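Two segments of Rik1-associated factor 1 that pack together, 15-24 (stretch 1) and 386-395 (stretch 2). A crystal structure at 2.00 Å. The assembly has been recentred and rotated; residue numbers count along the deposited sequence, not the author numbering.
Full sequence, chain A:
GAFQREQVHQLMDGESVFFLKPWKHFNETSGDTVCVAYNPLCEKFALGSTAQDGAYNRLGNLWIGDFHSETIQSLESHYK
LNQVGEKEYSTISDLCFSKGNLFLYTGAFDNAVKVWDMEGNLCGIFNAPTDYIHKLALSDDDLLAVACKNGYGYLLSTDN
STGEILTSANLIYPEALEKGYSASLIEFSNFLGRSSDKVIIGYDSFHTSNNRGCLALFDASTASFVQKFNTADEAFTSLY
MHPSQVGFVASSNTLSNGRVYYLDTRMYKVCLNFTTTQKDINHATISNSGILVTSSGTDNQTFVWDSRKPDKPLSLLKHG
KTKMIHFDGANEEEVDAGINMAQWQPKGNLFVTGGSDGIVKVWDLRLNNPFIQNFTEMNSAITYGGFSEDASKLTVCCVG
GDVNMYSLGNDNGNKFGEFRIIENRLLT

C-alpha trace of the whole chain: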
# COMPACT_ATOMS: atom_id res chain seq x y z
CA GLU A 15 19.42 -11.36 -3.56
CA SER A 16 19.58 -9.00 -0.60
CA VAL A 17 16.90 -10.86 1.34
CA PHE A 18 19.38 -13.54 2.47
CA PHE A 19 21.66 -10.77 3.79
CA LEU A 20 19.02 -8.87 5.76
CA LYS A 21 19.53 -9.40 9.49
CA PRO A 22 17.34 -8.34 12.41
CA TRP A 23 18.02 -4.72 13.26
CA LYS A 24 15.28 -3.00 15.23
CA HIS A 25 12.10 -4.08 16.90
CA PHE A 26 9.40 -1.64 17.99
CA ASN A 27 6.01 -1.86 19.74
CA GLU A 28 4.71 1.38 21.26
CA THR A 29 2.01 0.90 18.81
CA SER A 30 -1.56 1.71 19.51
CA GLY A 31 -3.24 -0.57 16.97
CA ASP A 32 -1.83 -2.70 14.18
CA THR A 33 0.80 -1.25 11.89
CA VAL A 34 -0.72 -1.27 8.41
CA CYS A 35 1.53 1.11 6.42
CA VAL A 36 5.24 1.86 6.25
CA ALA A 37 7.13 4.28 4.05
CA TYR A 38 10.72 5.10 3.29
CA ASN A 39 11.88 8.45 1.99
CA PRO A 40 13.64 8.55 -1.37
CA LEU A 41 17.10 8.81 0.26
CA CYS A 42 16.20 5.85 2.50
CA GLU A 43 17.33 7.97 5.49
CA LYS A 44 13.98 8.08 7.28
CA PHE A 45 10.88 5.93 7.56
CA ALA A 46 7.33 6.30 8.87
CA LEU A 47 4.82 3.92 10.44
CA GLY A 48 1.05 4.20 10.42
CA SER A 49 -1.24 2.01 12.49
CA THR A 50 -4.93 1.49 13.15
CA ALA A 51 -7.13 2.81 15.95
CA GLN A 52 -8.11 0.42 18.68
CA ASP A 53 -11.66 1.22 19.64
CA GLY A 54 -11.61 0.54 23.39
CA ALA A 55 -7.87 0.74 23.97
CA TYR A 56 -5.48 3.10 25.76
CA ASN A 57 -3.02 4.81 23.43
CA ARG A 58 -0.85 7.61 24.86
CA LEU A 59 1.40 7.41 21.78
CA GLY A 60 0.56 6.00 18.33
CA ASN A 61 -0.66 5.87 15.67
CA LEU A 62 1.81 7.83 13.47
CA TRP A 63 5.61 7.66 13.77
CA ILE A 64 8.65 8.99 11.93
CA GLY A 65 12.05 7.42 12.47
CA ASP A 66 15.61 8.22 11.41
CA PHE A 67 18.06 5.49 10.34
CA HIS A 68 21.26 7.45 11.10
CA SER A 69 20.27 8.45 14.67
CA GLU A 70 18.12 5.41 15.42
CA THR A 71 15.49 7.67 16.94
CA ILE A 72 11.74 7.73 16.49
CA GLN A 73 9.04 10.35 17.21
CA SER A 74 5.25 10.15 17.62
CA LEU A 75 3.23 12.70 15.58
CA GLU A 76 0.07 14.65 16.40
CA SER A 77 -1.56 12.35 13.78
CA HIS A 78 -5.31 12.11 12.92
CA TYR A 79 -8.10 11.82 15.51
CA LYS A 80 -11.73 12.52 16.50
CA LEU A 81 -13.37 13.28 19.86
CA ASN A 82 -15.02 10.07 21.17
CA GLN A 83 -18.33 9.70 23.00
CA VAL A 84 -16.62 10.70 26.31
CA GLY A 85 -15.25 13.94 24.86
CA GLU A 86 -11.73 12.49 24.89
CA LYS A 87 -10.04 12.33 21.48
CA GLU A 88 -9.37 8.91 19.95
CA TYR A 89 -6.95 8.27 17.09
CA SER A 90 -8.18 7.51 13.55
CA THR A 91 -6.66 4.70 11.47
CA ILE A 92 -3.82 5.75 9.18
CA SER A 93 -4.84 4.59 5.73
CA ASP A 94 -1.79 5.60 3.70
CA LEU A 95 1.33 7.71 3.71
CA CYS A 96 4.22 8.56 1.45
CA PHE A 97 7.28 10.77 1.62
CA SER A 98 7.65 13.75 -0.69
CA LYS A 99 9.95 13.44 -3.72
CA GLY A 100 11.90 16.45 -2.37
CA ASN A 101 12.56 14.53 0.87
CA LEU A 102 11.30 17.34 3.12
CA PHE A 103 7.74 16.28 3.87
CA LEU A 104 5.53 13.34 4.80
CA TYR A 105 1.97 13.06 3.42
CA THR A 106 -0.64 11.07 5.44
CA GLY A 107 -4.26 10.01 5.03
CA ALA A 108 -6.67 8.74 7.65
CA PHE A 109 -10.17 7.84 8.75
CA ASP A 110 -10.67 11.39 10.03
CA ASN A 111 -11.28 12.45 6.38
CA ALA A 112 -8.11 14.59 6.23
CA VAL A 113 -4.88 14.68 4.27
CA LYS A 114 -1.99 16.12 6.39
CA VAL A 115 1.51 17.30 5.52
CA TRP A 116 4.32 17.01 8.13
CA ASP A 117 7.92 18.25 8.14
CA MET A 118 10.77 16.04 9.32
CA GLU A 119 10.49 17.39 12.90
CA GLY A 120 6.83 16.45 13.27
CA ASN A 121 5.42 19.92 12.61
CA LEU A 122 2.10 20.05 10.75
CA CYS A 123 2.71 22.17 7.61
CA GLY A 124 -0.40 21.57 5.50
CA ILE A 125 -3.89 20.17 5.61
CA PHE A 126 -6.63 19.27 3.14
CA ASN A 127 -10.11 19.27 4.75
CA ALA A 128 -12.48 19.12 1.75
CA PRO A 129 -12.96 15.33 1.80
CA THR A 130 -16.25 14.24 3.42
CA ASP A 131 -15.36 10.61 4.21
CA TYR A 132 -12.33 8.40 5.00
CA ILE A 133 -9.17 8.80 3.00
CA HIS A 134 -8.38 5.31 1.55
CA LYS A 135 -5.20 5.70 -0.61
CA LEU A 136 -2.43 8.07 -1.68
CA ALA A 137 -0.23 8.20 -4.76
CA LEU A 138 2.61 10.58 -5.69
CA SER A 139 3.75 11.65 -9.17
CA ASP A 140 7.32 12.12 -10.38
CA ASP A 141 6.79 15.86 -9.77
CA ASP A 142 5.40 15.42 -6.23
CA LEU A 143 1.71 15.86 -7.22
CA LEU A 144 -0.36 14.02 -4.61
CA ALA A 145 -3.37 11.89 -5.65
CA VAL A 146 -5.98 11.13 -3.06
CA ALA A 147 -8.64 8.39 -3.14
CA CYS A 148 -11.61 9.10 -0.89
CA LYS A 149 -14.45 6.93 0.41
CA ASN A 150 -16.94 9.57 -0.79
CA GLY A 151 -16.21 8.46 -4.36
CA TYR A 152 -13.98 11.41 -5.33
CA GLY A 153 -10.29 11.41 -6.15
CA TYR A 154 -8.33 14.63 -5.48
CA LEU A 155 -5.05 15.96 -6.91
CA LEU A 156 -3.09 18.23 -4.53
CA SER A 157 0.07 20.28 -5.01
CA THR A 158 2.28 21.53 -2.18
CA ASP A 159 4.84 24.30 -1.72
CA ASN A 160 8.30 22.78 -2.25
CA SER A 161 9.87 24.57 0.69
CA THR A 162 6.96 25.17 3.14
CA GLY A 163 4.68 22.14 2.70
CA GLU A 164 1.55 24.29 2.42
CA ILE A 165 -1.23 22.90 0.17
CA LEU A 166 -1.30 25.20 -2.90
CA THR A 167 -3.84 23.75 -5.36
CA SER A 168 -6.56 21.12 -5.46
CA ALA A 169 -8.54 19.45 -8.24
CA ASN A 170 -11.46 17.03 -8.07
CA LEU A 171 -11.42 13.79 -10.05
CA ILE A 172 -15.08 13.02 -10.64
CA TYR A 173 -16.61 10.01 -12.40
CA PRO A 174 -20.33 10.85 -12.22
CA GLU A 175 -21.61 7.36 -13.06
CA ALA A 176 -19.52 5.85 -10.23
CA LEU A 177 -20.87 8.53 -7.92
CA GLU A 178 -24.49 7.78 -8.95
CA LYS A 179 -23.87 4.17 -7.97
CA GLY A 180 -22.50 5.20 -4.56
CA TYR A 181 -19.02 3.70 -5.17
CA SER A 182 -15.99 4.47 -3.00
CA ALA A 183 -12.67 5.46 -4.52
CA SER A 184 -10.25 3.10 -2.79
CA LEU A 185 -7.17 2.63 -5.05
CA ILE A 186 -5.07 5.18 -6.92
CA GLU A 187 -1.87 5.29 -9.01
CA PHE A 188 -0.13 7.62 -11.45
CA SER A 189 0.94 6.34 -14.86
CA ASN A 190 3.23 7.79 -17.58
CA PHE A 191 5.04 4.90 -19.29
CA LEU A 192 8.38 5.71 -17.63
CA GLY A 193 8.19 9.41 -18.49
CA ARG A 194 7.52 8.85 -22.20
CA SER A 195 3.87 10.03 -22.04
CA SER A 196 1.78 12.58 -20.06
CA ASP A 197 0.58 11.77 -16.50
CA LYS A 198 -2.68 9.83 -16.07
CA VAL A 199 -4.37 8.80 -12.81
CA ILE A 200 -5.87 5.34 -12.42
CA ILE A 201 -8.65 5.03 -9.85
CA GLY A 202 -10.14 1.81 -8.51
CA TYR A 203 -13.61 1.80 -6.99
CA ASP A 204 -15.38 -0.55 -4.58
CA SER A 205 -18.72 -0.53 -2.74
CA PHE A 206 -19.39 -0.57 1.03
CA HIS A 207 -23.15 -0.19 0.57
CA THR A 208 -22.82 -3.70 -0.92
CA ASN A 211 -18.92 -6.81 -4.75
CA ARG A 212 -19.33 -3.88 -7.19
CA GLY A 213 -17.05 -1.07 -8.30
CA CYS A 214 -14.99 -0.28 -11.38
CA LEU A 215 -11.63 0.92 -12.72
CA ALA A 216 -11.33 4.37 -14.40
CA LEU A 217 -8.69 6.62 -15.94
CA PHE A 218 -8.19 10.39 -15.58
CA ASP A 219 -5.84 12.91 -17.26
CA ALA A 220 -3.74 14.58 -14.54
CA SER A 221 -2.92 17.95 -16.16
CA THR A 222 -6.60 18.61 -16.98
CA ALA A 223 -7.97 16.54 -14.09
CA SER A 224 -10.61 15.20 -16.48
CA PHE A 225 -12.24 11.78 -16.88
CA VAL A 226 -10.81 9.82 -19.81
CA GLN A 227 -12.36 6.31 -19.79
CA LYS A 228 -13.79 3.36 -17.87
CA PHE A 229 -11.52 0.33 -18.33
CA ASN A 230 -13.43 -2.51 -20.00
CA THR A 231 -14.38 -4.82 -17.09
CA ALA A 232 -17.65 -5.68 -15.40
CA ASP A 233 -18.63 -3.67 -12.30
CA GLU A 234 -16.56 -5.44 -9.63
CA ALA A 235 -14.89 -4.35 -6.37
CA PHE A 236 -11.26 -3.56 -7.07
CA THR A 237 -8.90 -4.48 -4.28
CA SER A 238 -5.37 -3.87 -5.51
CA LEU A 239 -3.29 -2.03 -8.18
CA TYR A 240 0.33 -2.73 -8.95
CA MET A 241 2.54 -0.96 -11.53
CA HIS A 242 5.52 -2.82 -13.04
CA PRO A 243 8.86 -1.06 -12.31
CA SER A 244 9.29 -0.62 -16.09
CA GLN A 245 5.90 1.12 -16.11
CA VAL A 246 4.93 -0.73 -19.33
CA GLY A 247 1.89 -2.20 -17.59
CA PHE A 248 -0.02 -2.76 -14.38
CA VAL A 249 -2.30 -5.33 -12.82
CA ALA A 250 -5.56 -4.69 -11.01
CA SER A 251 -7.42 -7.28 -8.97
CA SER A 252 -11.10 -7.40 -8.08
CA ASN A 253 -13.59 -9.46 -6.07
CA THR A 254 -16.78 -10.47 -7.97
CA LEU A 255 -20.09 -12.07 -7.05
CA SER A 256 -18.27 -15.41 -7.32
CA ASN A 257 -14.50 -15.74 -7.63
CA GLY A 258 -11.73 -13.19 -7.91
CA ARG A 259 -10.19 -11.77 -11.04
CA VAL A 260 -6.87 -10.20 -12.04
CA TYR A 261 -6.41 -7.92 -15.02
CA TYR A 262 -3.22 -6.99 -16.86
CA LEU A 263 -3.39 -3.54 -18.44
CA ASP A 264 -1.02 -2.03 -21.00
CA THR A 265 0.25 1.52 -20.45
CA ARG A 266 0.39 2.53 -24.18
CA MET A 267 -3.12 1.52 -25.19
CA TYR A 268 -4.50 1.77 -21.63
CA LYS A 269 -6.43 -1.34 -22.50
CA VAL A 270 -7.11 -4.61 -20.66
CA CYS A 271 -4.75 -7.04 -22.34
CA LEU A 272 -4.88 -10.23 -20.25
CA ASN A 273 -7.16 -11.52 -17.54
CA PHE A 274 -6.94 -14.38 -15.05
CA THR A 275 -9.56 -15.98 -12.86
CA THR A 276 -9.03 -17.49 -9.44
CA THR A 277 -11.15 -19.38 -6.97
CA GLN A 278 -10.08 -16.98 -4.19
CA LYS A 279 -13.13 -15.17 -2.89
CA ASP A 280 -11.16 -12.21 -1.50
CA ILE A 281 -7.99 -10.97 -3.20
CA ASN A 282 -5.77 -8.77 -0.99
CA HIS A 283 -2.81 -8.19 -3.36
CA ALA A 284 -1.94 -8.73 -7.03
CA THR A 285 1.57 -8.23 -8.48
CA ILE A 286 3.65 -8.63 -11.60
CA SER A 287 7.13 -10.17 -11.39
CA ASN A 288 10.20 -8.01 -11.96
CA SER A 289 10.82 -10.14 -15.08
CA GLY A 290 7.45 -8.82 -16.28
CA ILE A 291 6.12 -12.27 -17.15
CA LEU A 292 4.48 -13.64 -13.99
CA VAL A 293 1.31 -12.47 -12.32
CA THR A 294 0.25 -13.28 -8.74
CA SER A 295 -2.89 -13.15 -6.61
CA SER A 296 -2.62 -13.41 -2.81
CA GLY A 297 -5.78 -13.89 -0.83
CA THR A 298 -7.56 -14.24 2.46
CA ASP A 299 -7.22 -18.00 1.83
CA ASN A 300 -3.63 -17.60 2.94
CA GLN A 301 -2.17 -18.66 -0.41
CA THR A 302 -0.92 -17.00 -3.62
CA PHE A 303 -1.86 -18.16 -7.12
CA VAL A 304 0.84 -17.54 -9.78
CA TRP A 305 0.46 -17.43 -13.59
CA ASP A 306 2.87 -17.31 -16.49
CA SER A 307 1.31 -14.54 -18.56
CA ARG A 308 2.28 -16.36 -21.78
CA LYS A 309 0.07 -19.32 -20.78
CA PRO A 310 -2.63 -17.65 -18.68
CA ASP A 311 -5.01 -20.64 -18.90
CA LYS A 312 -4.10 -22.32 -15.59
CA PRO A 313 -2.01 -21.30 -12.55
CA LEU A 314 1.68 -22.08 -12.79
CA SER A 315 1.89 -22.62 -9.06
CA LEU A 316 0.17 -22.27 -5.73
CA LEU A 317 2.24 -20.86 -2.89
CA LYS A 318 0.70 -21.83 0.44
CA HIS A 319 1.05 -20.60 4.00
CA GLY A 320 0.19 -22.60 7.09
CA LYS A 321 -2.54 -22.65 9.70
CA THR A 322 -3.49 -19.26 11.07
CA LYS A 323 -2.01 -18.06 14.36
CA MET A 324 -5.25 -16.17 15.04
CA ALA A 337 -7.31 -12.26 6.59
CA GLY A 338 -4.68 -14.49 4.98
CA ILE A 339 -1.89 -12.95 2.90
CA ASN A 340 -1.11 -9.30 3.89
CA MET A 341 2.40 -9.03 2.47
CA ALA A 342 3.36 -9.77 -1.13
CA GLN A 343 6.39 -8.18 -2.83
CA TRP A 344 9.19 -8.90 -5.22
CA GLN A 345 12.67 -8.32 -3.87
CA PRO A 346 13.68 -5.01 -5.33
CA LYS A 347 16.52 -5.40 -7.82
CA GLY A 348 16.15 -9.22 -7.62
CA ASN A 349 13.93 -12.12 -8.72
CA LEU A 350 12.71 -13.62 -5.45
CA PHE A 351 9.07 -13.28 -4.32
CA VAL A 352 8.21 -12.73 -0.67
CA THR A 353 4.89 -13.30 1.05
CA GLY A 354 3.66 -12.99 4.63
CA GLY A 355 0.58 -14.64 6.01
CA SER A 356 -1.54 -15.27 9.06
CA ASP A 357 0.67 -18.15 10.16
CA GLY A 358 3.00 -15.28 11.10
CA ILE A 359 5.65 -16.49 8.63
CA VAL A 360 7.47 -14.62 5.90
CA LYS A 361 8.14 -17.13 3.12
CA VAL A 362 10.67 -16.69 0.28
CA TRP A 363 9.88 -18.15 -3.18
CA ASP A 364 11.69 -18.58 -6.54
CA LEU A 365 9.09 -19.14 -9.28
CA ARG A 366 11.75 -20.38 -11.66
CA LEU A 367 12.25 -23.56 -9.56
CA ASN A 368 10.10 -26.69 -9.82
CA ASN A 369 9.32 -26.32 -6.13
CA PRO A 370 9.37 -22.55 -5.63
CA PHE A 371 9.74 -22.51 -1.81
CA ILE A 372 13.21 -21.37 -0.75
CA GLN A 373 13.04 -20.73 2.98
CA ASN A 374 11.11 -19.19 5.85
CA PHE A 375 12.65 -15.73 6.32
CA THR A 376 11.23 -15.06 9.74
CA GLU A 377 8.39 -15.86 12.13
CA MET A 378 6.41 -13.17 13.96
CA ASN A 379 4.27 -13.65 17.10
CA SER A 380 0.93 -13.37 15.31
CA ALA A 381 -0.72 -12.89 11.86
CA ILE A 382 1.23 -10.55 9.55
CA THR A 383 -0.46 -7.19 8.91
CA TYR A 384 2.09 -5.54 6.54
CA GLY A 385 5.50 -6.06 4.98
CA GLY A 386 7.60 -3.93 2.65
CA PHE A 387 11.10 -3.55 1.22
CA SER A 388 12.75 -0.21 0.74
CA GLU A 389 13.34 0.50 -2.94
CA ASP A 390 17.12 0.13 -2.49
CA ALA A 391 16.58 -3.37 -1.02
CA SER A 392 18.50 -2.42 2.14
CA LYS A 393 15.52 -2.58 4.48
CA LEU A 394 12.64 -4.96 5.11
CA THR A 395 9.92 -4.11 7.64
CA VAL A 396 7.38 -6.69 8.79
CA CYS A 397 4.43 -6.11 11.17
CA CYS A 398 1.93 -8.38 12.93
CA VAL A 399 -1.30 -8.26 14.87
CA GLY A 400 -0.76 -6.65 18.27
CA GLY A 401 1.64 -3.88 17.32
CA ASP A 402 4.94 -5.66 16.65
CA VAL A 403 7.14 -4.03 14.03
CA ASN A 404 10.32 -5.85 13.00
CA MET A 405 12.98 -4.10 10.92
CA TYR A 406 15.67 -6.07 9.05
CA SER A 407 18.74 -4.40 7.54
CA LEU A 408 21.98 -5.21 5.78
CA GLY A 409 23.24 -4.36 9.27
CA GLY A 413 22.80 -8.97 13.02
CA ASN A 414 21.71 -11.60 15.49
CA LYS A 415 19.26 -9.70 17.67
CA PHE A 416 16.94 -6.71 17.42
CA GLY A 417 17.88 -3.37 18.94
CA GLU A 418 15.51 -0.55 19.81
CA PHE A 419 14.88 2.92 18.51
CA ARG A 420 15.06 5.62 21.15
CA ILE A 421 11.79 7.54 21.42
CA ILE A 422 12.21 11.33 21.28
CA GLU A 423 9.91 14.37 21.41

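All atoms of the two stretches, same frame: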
# COMPACT_ATOMS: atom_id res chain seq x y z
N GLU A 15 20.72 -11.61 -4.17
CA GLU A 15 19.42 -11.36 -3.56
C GLU A 15 19.57 -10.92 -2.11
O GLU A 15 19.90 -11.72 -1.23
CB GLU A 15 18.55 -12.61 -3.64
CG GLU A 15 18.46 -13.19 -5.03
CD GLU A 15 17.42 -12.51 -5.90
OE1 GLU A 15 16.63 -11.69 -5.37
OE2 GLU A 15 17.38 -12.81 -7.11
N SER A 16 19.31 -9.64 -1.88
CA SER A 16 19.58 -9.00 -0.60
C SER A 16 18.85 -9.67 0.55
O SER A 16 19.30 -9.60 1.70
CB SER A 16 19.21 -7.50 -0.66
OG SER A 16 17.86 -7.26 -0.25
N VAL A 17 17.74 -10.35 0.27
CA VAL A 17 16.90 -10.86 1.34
C VAL A 17 17.64 -11.89 2.22
O VAL A 17 17.37 -11.99 3.41
CB VAL A 17 15.58 -11.43 0.82
CG1 VAL A 17 15.80 -12.76 0.12
CG2 VAL A 17 14.57 -11.54 1.95
N PHE A 18 18.59 -12.62 1.65
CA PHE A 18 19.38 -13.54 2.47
C PHE A 18 20.31 -12.77 3.42
O PHE A 18 20.69 -13.28 4.48
CB PHE A 18 20.21 -14.48 1.59
CG PHE A 18 19.39 -15.30 0.64
CD1 PHE A 18 18.31 -16.04 1.09
CD2 PHE A 18 19.69 -15.33 -0.72
CE1 PHE A 18 17.55 -16.80 0.22
CE2 PHE A 18 18.94 -16.09 -1.61
CZ PHE A 18 17.87 -16.84 -1.13
N PHE A 19 20.66 -11.55 3.05
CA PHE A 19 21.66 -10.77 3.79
C PHE A 19 21.05 -9.83 4.82
O PHE A 19 21.77 -9.25 5.62
CB PHE A 19 22.54 -9.99 2.83
CG PHE A 19 23.30 -10.87 1.88
CD1 PHE A 19 24.16 -11.84 2.37
CD2 PHE A 19 23.13 -10.76 0.51
CE1 PHE A 19 24.85 -12.68 1.52
CE2 PHE A 19 23.83 -11.60 -0.36
CZ PHE A 19 24.69 -12.55 0.15
N LEU A 20 19.73 -9.69 4.79
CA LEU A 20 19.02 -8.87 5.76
C LEU A 20 19.05 -9.56 7.12
O LEU A 20 18.68 -10.73 7.26
CB LEU A 20 17.57 -8.62 5.29
CG LEU A 20 17.43 -7.68 4.07
CD1 LEU A 20 16.02 -7.66 3.48
CD2 LEU A 20 17.85 -6.27 4.43
N LYS A 21 19.52 -8.85 8.14
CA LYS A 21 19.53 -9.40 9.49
C LYS A 21 18.66 -8.55 10.41
O LYS A 21 18.47 -7.37 10.17
CB LYS A 21 20.96 -9.49 10.02
CG LYS A 21 21.88 -10.39 9.20
CD LYS A 21 21.38 -11.84 9.14
CE LYS A 21 22.24 -12.71 8.22
NZ LYS A 21 21.48 -13.87 7.62
N PRO A 22 18.12 -9.15 11.47
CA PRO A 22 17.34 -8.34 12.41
C PRO A 22 18.11 -7.10 12.82
O PRO A 22 19.33 -7.14 12.99
CB PRO A 22 17.14 -9.27 13.61
CG PRO A 22 18.08 -10.39 13.41
CD PRO A 22 18.29 -10.53 11.95
N TRP A 23 17.39 -5.98 12.96
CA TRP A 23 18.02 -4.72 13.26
C TRP A 23 17.31 -4.02 14.41
O TRP A 23 17.91 -3.76 15.44
CB TRP A 23 18.03 -3.82 12.03
CG TRP A 23 18.72 -2.55 12.28
CD1 TRP A 23 19.93 -2.40 12.91
CD2 TRP A 23 18.28 -1.24 11.93
NE1 TRP A 23 20.26 -1.07 12.97
CE2 TRP A 23 19.26 -0.33 12.37
CE3 TRP A 23 17.14 -0.74 11.28
CZ2 TRP A 23 19.15 1.04 12.18
CZ3 TRP A 23 17.03 0.63 11.09
CH2 TRP A 23 18.03 1.51 11.55
N LYS A 24 16.04 -3.68 14.20
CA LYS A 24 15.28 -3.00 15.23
C LYS A 24 13.92 -3.63 15.38
O LYS A 24 13.31 -4.04 14.40
CB LYS A 24 15.10 -1.52 14.90
CG LYS A 24 16.38 -0.75 14.79
CD LYS A 24 17.03 -0.57 16.13
CE LYS A 24 18.22 0.36 16.04
NZ LYS A 24 18.98 0.42 17.32
N GLY A 386 7.14 -4.73 3.77
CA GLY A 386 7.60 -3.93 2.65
C GLY A 386 9.09 -3.66 2.62
O GLY A 386 9.67 -3.22 3.62
N PHE A 387 9.70 -3.89 1.46
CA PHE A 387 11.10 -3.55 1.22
C PHE A 387 11.25 -2.08 0.92
O PHE A 387 10.36 -1.46 0.33
CB PHE A 387 11.61 -4.26 -0.03
CG PHE A 387 11.85 -5.74 0.14
CD1 PHE A 387 12.99 -6.18 0.77
CD2 PHE A 387 10.95 -6.66 -0.34
CE1 PHE A 387 13.23 -7.53 0.92
CE2 PHE A 387 11.18 -8.02 -0.19
CZ PHE A 387 12.32 -8.45 0.44
N SER A 388 12.40 -1.51 1.28
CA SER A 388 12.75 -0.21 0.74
C SER A 388 13.16 -0.44 -0.71
O SER A 388 13.60 -1.55 -1.08
CB SER A 388 13.90 0.44 1.55
OG SER A 388 15.04 -0.40 1.56
N GLU A 389 13.01 0.60 -1.52
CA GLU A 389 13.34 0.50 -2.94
C GLU A 389 14.79 0.09 -3.20
O GLU A 389 15.08 -0.58 -4.19
CB GLU A 389 13.04 1.83 -3.66
CG GLU A 389 11.59 2.03 -3.99
CD GLU A 389 11.36 3.28 -4.83
OE1 GLU A 389 10.53 3.22 -5.77
OE2 GLU A 389 12.02 4.32 -4.57
N ASP A 390 15.72 0.50 -2.32
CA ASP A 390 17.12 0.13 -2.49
C ASP A 390 17.45 -1.26 -1.89
O ASP A 390 18.61 -1.67 -1.84
CB ASP A 390 18.06 1.22 -1.94
CG ASP A 390 18.17 1.19 -0.42
OD1 ASP A 390 17.48 0.38 0.22
OD2 ASP A 390 18.95 2.00 0.15
N ALA A 391 16.42 -1.98 -1.45
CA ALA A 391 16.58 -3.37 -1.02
C ALA A 391 17.34 -3.53 0.30
O ALA A 391 17.61 -4.66 0.74
CB ALA A 391 17.28 -4.17 -2.13
N SER A 392 17.66 -2.41 0.95
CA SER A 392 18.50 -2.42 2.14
C SER A 392 17.69 -2.59 3.42
O SER A 392 18.26 -2.82 4.50
CB SER A 392 19.36 -1.15 2.24
OG SER A 392 18.61 -0.02 2.67
N LYS A 393 16.38 -2.46 3.31
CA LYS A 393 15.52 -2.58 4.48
C LYS A 393 14.34 -3.48 4.17
O LYS A 393 13.81 -3.45 3.05
CB LYS A 393 15.01 -1.20 4.90
CG LYS A 393 16.11 -0.20 5.26
CD LYS A 393 16.89 -0.66 6.49
CE LYS A 393 18.10 0.24 6.79
NZ LYS A 393 19.12 0.22 5.69
N LEU A 394 13.92 -4.28 5.15
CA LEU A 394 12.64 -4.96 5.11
C LEU A 394 11.93 -4.76 6.47
O LEU A 394 12.54 -4.91 7.53
CB LEU A 394 12.83 -6.45 4.77
CG LEU A 394 11.56 -7.30 4.86
CD1 LEU A 394 10.51 -6.88 3.81
CD2 LEU A 394 11.90 -8.81 4.72
N THR A 395 10.66 -4.38 6.43
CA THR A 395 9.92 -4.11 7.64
C THR A 395 8.71 -5.03 7.62
O THR A 395 8.00 -5.08 6.61
CB THR A 395 9.47 -2.59 7.72
OG1 THR A 395 10.62 -1.73 7.70
CG2 THR A 395 8.72 -2.34 8.99

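Segments far apart in sequence often pack by a simple rule: a few apolar side chains pack in the space between them, and a polar bond can add a directional link. The contact between residues 15-24 and 386-395 of Rik1-associated factor 1 is a compact example, burying 312 Å² summed over both sides.

Stretch 2 is a hairpin. Its first strand ends with Gly386 and Phe387, and Gly386 pairs with Thr395 through backbone bonds in both directions, Gly386 N to Thr395 O at 3.0 Å and Thr395 N to Gly386 O at 3.2 Å. Phe387 is the first residue to meet stretch 1. Its CA-to-CB bond points toward the partner, and its ring offers an edge rather than a face: CE1 of Phe387 lies 3.8 Å from CD1 of Leu20, and CZ of Phe387 lies 4.1 Å from CG2 of Val17. A flat, rigid ring can reach two apolar neighbours at once in this way.

The chain then reverses through a type I turn from Ser388 to Ala391, closed by Ala391 N to Ser388 O at 2.9 Å. Ser388, Glu389 and Asp390 do not touch stretch 1, but the turn has its own polar scaffold. Asp390 OD1 accepts from Ser388 OG at 2.9 Å, from Ser392 N at 2.9 Å and from Ser392 OG at 2.7 Å, so one carboxylate oxygen ties together residues before and after it.

Ala391 supplies the polar link. Its carbonyl O accepts a hydrogen bond from Ser16 OG at 2.8 Å, the sole hydrogen bond between the stretches. The small methyl group of Ala391 sits close by, its CB 3.7 Å from Ser16 OG, and serine suits the opposing position because its short side chain brings a donor directly to the backbone.

Beyond the turn, Ser392 directs its CA-to-CB bond away and meets stretch 1 through its backbone, with its O 3.5 Å from CD2 of Leu20. Lys393 also starts away, yet its long aliphatic chain allows CE to come within 4.4 Å of CZ3 of Trp23, at an oblique angle to the ring, while NZ of Lys393 bonds to OG of Ser392 at 3.1 Å.

Leu394 turns back toward the partner, and its CB lies 3.6 Å from CD1 of Leu20. Leu20, with the largest covered area in the contact, thus emerges as its hub: CD1 packs against Phe387 and Leu394, while CD2 approaches the backbone after the turn. A branched aliphatic side chain is well shaped for such a place.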